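Local coordinates for hypothetical conserved protein (Geobacillus kaustophilus, PDB 2R5X) that is of unknown function but belongs to the YugN-like family, and folds as an antiparallel sheet with a C-terminal helix packed against it, at residues R44-L55 with P98-L109. The protein carries 1 engineered substitution. Residues are numbered along the deposited sequence; the frame is centred on the assembly and turned at random.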
ATOM      1  N   ARG A  44      -1.566  -4.774   4.101  1.00 26.79           N
ATOM      2  CA  ARG A  44      -1.670  -4.874   5.552  1.00 26.30           C
ATOM      3  C   ARG A  44      -3.034  -5.439   5.883  1.00 25.50           C
ATOM      4  O   ARG A  44      -4.064  -4.859   5.526  1.00 26.26           O
ATOM      5  CB  ARG A  44      -1.461  -3.530   6.242  1.00 24.59           C
ATOM      6  CG  ARG A  44      -1.435  -3.664   7.753  1.00 35.78           C
ATOM      7  CD  ARG A  44      -1.233  -2.343   8.432  1.00 29.29           C
ATOM      8  NE  ARG A  44      -1.566  -2.443   9.850  1.00 38.78           N
ATOM      9  CZ  ARG A  44      -1.054  -1.669  10.800  1.00 36.18           C
ATOM     10  NH1 ARG A  44      -0.169  -0.734  10.497  1.00 28.14           N
ATOM     11  NH2 ARG A  44      -1.428  -1.838  12.060  1.00 47.80           N
ATOM     12  N   LYS A  45      -3.028  -6.582   6.556  1.00 23.95           N
ATOM     13  CA  LYS A  45      -4.242  -7.347   6.802  1.00 30.75           C
ATOM     14  C   LYS A  45      -4.877  -6.992   8.133  1.00 33.19           C
ATOM     15  O   LYS A  45      -4.194  -6.838   9.149  1.00 28.61           O
ATOM     16  CB  LYS A  45      -3.947  -8.848   6.756  1.00 28.39           C
ATOM     17  CG  LYS A  45      -3.547  -9.366   5.387  1.00 36.01           C
ATOM     18  CD  LYS A  45      -2.848 -10.719   5.504  1.00 38.30           C
ATOM     19  CE  LYS A  45      -2.619 -11.366   4.141  1.00 68.63           C
ATOM     20  NZ  LYS A  45      -1.729 -10.578   3.230  1.00 65.22           N
ATOM     21  N   TYR A  46      -6.198  -6.869   8.102  1.00 25.87           N
ATOM     22  CA  TYR A  46      -7.002  -6.673   9.286  1.00 26.76           C
ATOM     23  C   TYR A  46      -7.982  -7.828   9.298  1.00 33.11           C
ATOM     24  O   TYR A  46      -8.999  -7.792   8.600  1.00 29.82           O
ATOM     25  CB  TYR A  46      -7.764  -5.345   9.212  1.00 23.76           C
ATOM     26  CG  TYR A  46      -6.887  -4.109   9.251  1.00 30.42           C
ATOM     27  CD1 TYR A  46      -6.652  -3.432  10.451  1.00 35.70           C
ATOM     28  CD2 TYR A  46      -6.304  -3.609   8.086  1.00 30.08           C
ATOM     29  CE1 TYR A  46      -5.845  -2.297  10.488  1.00 28.27           C
ATOM     30  CE2 TYR A  46      -5.493  -2.484   8.111  1.00 24.45           C
ATOM     31  CZ  TYR A  46      -5.273  -1.828   9.310  1.00 25.02           C
ATOM     32  OH  TYR A  46      -4.474  -0.711   9.319  1.00 32.51           O
ATOM     33  N   VAL A  47      -7.661  -8.867  10.062  1.00 27.86           N
ATOM     34  CA  VAL A  47      -8.558 -10.017  10.164  1.00 38.73           C
ATOM     35  C   VAL A  47      -9.658  -9.758  11.186  1.00 39.21           C
ATOM     36  O   VAL A  47      -9.424  -9.168  12.245  1.00 37.92           O
ATOM     37  CB  VAL A  47      -7.815 -11.367  10.420  1.00 39.31           C
ATOM     38  CG1 VAL A  47      -6.835 -11.651   9.292  1.00 45.02           C
ATOM     39  CG2 VAL A  47      -7.105 -11.387  11.779  1.00 53.39           C
ATOM     40  N   VAL A  48     -10.869 -10.175  10.837  1.00 37.21           N
ATOM     41  CA  VAL A  48     -12.048  -9.959  11.668  1.00 39.12           C
ATOM     42  C   VAL A  48     -12.877 -11.234  11.630  1.00 37.65           C
ATOM     43  O   VAL A  48     -12.490 -12.195  10.966  1.00 32.96           O
ATOM     44  CB  VAL A  48     -12.907  -8.768  11.162  1.00 37.90           C
ATOM     45  CG1 VAL A  48     -12.232  -7.429  11.454  1.00 47.17           C
ATOM     46  CG2 VAL A  48     -13.212  -8.917   9.678  1.00 40.17           C
ATOM     47  N   LYS A  49     -14.009 -11.234  12.333  1.00 34.86           N
ATOM     48  CA  LYS A  49     -14.914 -12.385  12.375  1.00 40.18           C
ATOM     49  C   LYS A  49     -15.327 -12.884  10.986  1.00 37.27           C
ATOM     50  O   LYS A  49     -15.288 -14.089  10.717  1.00 40.44           O
ATOM     51  CB  LYS A  49     -16.141 -12.085  13.268  1.00 41.78           C
ATOM     52  CG  LYS A  49     -17.489 -12.545  12.711  1.00 48.66           C
ATOM     53  CD  LYS A  49     -18.406 -13.097  13.763  1.00 51.56           C
ATOM     54  CE  LYS A  49     -19.495 -13.937  13.114  1.00 63.31           C
ATOM     55  NZ  LYS A  49     -19.819 -15.170  13.898  1.00 47.58           N
ATOM     56  N   GLU A  50     -15.677 -11.949  10.106  1.00 34.24           N
ATOM     57  CA  GLU A  50     -16.249 -12.277   8.804  1.00 40.77           C
ATOM     58  C   GLU A  50     -15.189 -12.591   7.757  1.00 49.04           C
ATOM     59  O   GLU A  50     -15.504 -13.147   6.704  1.00 47.65           O
ATOM     60  CB  GLU A  50     -17.197 -11.172   8.302  1.00 44.82           C
ATOM     61  CG  GLU A  50     -16.777  -9.737   8.610  1.00 45.04           C
ATOM     62  CD  GLU A  50     -17.265  -9.262   9.975  1.00 79.20           C
ATOM     63  OE1 GLU A  50     -16.415  -8.958  10.838  1.00 65.29           O
ATOM     64  OE2 GLU A  50     -18.495  -9.210  10.192  1.00102.78           O
ATOM     65  N   GLY A  51     -13.935 -12.248   8.049  1.00 43.72           N
ATOM     66  CA  GLY A  51     -12.838 -12.572   7.143  1.00 44.14           C
ATOM     67  C   GLY A  51     -11.636 -11.666   7.262  1.00 38.14           C
ATOM     68  O   GLY A  51     -11.133 -11.441   8.356  1.00 36.77           O
ATOM     69  N   THR A  52     -11.174 -11.160   6.124  1.00 29.09           N
ATOM     70  CA  THR A  52      -9.964 -10.351   6.062  1.00 34.32           C
ATOM     71  C   THR A  52     -10.211  -9.099   5.242  1.00 27.16           C
ATOM     72  O   THR A  52     -10.668  -9.170   4.099  1.00 31.88           O
ATOM     73  CB  THR A  52      -8.781 -11.136   5.437  1.00 34.85           C
ATOM     74  OG1 THR A  52      -8.472 -12.269   6.251  1.00 37.46           O
ATOM     75  CG2 THR A  52      -7.534 -10.270   5.317  1.00 28.47           C
ATOM     76  N   TYR A  53      -9.937  -7.954   5.854  1.00 31.50           N
ATOM     77  CA  TYR A  53      -9.782  -6.715   5.121  1.00 21.20           C
ATOM     78  C   TYR A  53      -8.305  -6.508   4.906  1.00 32.36           C
ATOM     79  O   TYR A  53      -7.490  -6.842   5.775  1.00 33.81           O
ATOM     80  CB  TYR A  53     -10.357  -5.543   5.910  1.00 27.54           C
ATOM     81  CG  TYR A  53     -11.857  -5.575   6.033  1.00 25.82           C
ATOM     82  CD1 TYR A  53     -12.669  -5.010   5.045  1.00 25.26           C
ATOM     83  CD2 TYR A  53     -12.470  -6.166   7.137  1.00 36.78           C
ATOM     84  CE1 TYR A  53     -14.052  -5.035   5.158  1.00 30.07           C
ATOM     85  CE2 TYR A  53     -13.851  -6.194   7.261  1.00 33.59           C
ATOM     86  CZ  TYR A  53     -14.637  -5.635   6.269  1.00 33.56           C
ATOM     87  OH  TYR A  53     -16.009  -5.668   6.399  1.00 37.42           O
ATOM     88  N   TYR A  54      -7.951  -5.966   3.748  1.00 23.44           N
ATOM     89  CA  TYR A  54      -6.552  -5.688   3.468  1.00 25.75           C
ATOM     90  C   TYR A  54      -6.349  -4.306   2.853  1.00 25.17           C
ATOM     91  O   TYR A  54      -7.013  -3.933   1.888  1.00 30.83           O
ATOM     92  CB  TYR A  54      -5.894  -6.805   2.634  1.00 26.93           C
ATOM     93  CG  TYR A  54      -6.595  -7.150   1.333  1.00 21.15           C
ATOM     94  CD1 TYR A  54      -6.213  -6.545   0.131  1.00 35.24           C
ATOM     95  CD2 TYR A  54      -7.620  -8.098   1.298  1.00 25.61           C
ATOM     96  CE1 TYR A  54      -6.846  -6.865  -1.066  1.00 27.73           C
ATOM     97  CE2 TYR A  54      -8.265  -8.423   0.103  1.00 30.46           C
ATOM     98  CZ  TYR A  54      -7.866  -7.808  -1.072  1.00 29.58           C
ATOM     99  OH  TYR A  54      -8.494  -8.128  -2.251  1.00 37.81           O
ATOM    100  N   LEU A  55      -5.441  -3.543   3.450  1.00 26.17           N
ATOM    101  CA  LEU A  55      -5.068  -2.237   2.930  1.00 25.77           C
ATOM    102  C   LEU A  55      -3.960  -2.450   1.910  1.00 26.05           C
ATOM    103  O   LEU A  55      -2.875  -2.899   2.258  1.00 20.59           O
ATOM    104  CB  LEU A  55      -4.599  -1.322   4.070  1.00 23.02           C
ATOM    105  CG  LEU A  55      -4.086   0.087   3.752  1.00 28.32           C
ATOM    106  CD1 LEU A  55      -5.105   0.899   2.944  1.00 26.58           C
ATOM    107  CD2 LEU A  55      -3.712   0.809   5.036  1.00 22.34           C
ATOM    108  N   PRO A  98     -16.758  -1.123   7.180  1.00 28.94           N
ATOM    109  CA  PRO A  98     -16.834  -0.582   8.535  1.00 30.52           C
ATOM    110  C   PRO A  98     -16.059   0.716   8.676  1.00 33.06           C
ATOM    111  O   PRO A  98     -14.900   0.786   8.279  1.00 24.20           O
ATOM    112  CB  PRO A  98     -16.185  -1.678   9.394  1.00 40.61           C
ATOM    113  CG  PRO A  98     -15.394  -2.511   8.463  1.00 37.76           C
ATOM    114  CD  PRO A  98     -16.032  -2.404   7.125  1.00 38.67           C
ATOM    115  N   SER A  99     -16.701   1.732   9.248  1.00 35.12           N
ATOM    116  CA  SER A  99     -16.109   3.069   9.363  1.00 36.05           C
ATOM    117  C   SER A  99     -14.825   3.104  10.201  1.00 33.69           C
ATOM    118  O   SER A  99     -13.906   3.860   9.886  1.00 40.76           O
ATOM    119  CB  SER A  99     -17.131   4.064   9.918  1.00 35.51           C
ATOM    120  OG  SER A  99     -17.671   3.584  11.136  1.00 37.84           O
ATOM    121  N   SER A 100     -14.772   2.279  11.246  1.00 30.97           N
ATOM    122  CA  SER A 100     -13.590   2.184  12.112  1.00 38.94           C
ATOM    123  C   SER A 100     -12.361   1.686  11.357  1.00 33.44           C
ATOM    124  O   SER A 100     -11.255   2.188  11.556  1.00 33.02           O
ATOM    125  CB  SER A 100     -13.864   1.256  13.299  1.00 40.16           C
ATOM    126  OG  SER A 100     -14.205  -0.047  12.855  1.00 52.89           O
ATOM    127  N   LEU A 101     -12.563   0.698  10.495  1.00 26.25           N
ATOM    128  CA  LEU A 101     -11.464   0.132   9.716  1.00 36.61           C
ATOM    129  C   LEU A 101     -10.989   1.105   8.635  1.00 28.84           C
ATOM    130  O   LEU A 101      -9.793   1.196   8.361  1.00 38.35           O
ATOM    131  CB  LEU A 101     -11.874  -1.205   9.103  1.00 29.34           C
ATOM    132  CG  LEU A 101     -10.876  -2.321   9.349  1.00 52.64           C
ATOM    133  CD1 LEU A 101     -11.615  -3.624   9.576  1.00 74.69           C
ATOM    134  CD2 LEU A 101      -9.903  -2.417   8.190  1.00 80.56           C
ATOM    135  N   VAL A 102     -11.934   1.842   8.056  1.00 28.17           N
ATOM    136  CA  VAL A 102     -11.646   2.943   7.127  1.00 28.91           C
ATOM    137  C   VAL A 102     -10.765   4.013   7.756  1.00 30.97           C
ATOM    138  O   VAL A 102      -9.799   4.478   7.136  1.00 38.16           O
ATOM    139  CB  VAL A 102     -12.957   3.572   6.596  1.00 31.74           C
ATOM    140  CG1 VAL A 102     -12.695   4.860   5.801  1.00 30.20           C
ATOM    141  CG2 VAL A 102     -13.700   2.567   5.755  1.00 36.63           C
ATOM    142  N   SER A 103     -11.091   4.380   8.994  1.00 28.52           N
ATOM    143  CA  SER A 103     -10.322   5.371   9.741  1.00 27.02           C
ATOM    144  C   SER A 103      -8.907   4.891  10.051  1.00 25.19           C
ATOM    145  O   SER A 103      -7.957   5.659   9.913  1.00 30.24           O
ATOM    146  CB  SER A 103     -11.056   5.773  11.025  1.00 35.91           C
ATOM    147  OG  SER A 103     -12.312   6.353  10.712  1.00 46.01           O
ATOM    148  N   GLN A 104      -8.773   3.626  10.449  1.00 31.07           N
ATOM    149  CA  GLN A 104      -7.469   3.006  10.702  1.00 29.93           C
ATOM    150  C   GLN A 104      -6.582   2.986   9.455  1.00 32.01           C
ATOM    151  O   GLN A 104      -5.382   3.273   9.534  1.00 22.98           O
ATOM    152  CB  GLN A 104      -7.647   1.582  11.249  1.00 32.49           C
ATOM    153  CG  GLN A 104      -8.082   1.534  12.709  1.00 33.15           C
ATOM    154  CD  GLN A 104      -8.576   0.172  13.148  1.00 44.50           C
ATOM    155  OE1 GLN A 104      -7.864  -0.828  13.037  1.00 63.71           O
ATOM    156  NE2 GLN A 104      -9.797   0.129  13.673  1.00 46.43           N
ATOM    157  N   CYS A 105      -7.176   2.654   8.311  1.00 26.30           N
ATOM    158  CA  CYS A 105      -6.445   2.636   7.042  1.00 28.48           C
ATOM    159  C   CYS A 105      -6.026   4.038   6.625  1.00 24.88           C
ATOM    160  O   CYS A 105      -4.927   4.235   6.123  1.00 23.68           O
ATOM    161  CB  CYS A 105      -7.275   1.987   5.936  1.00 27.46           C
ATOM    162  SG  CYS A 105      -7.533   0.221   6.139  1.00 33.35           S
ATOM    163  N   GLN A 106      -6.899   5.009   6.848  1.00 27.76           N
ATOM    164  CA  GLN A 106      -6.554   6.417   6.633  1.00 34.33           C
ATOM    165  C   GLN A 106      -5.347   6.849   7.459  1.00 26.15           C
ATOM    166  O   GLN A 106      -4.492   7.580   6.963  1.00 33.21           O
ATOM    167  CB  GLN A 106      -7.752   7.318   6.931  1.00 32.76           C
ATOM    168  CG  GLN A 106      -8.730   7.434   5.772  1.00 42.11           C
ATOM    169  CD  GLN A 106     -10.067   8.036   6.173  1.00 44.12           C
ATOM    170  OE1 GLN A 106     -10.269   8.434   7.321  1.00 68.58           O
ATOM    171  NE2 GLN A 106     -10.992   8.100   5.218  1.00 49.35           N
ATOM    172  N   ASN A 107      -5.279   6.378   8.708  1.00 30.08           N
ATOM    173  CA  ASN A 107      -4.176   6.685   9.621  1.00 29.16           C
ATOM    174  C   ASN A 107      -2.855   6.084   9.168  1.00 33.54           C
ATOM    175  O   ASN A 107      -1.809   6.732   9.249  1.00 32.22           O
ATOM    176  CB  ASN A 107      -4.488   6.192  11.047  1.00 36.91           C
ATOM    177  CG  ASN A 107      -5.753   6.817  11.629  1.00 58.93           C
ATOM    178  OD1 ASN A 107      -6.266   7.817  11.118  1.00 55.83           O
ATOM    179  ND2 ASN A 107      -6.269   6.220  12.697  1.00 48.31           N
ATOM    180  N   VAL A 108      -2.913   4.839   8.705  1.00 27.90           N
ATOM    181  CA  VAL A 108      -1.725   4.128   8.246  1.00 22.34           C
ATOM    182  C   VAL A 108      -1.172   4.803   6.986  1.00 27.80           C
ATOM    183  O   VAL A 108       0.036   4.993   6.855  1.00 23.32           O
ATOM    184  CB  VAL A 108      -2.016   2.620   8.030  1.00 30.61           C
ATOM    185  CG1 VAL A 108      -0.838   1.919   7.381  1.00 19.78           C
ATOM    186  CG2 VAL A 108      -2.343   1.953   9.364  1.00 20.50           C
ATOM    187  N   LEU A 109      -2.060   5.205   6.084  1.00 23.73           N
ATOM    188  CA  LEU A 109      -1.649   5.899   4.859  1.00 23.41           C
ATOM    189  C   LEU A 109      -1.006   7.270   5.131  1.00 23.81           C
ATOM    190  O   LEU A 109      -0.058   7.669   4.446  1.00 26.39           O
ATOM    191  CB  LEU A 109      -2.832   6.011   3.888  1.00 17.36           C
ATOM    192  CG  LEU A 109      -3.299   4.649   3.336  1.00 21.87           C
ATOM    193  CD1 LEU A 109      -4.667   4.739   2.682  1.00 17.69           C
ATOM    194  CD2 LEU A 109      -2.261   4.044   2.382  1.00 28.37           C
TER
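Leu101 is the main bump of the helix, and the rings of Tyr46 and Tyr53 form the cleft that receives it. Leu101 CD2 sits over one face of the Tyr46 ring, 4.0 Å from the centroid and 28° off the normal, a CH-pi contact. Leu101 CD1 meets Tyr53 CD2 at 3.6 Å. The two tyrosines are a hydrogen-bonded antiparallel pair, each N-H bonded to the other's O, and both side chains leave the hairpin on the helix-facing side; CG anti to the carbonyl carbon sets how each ring swings from there. The Tyr53 ring ends against Pro98 at the N-cap, with Tyr53 OH 3.3 Å from Pro98 CD. With an alanine at Tyr53, Pro98 would probably lose the ring it rests on and the Leu101 cleft one wall, opening a gap under the helix start. One turn on, Cys105 SG approaches the Tyr46 ring obliquely, 4.7 Å from its centroid. Leu55 enters the hollow between Cys105, Val108 and Leu109, its CD1 3.9 Å from both Cys105 CB and Leu109 CD1, its CD2 against Val108 CG1. Val108 CG2 touches Tyr46 OH at 3.4 Å and lies over one face of the Arg44 guanidinium. The first part of helix 99-117 runs along the hairpin, 27° from strand 51-55 and nearly antiparallel to strand 44-48 (160°), while Met80 of adjoining strand 71-84 and Phe5 and Phe29 from loops extend the apolar layer.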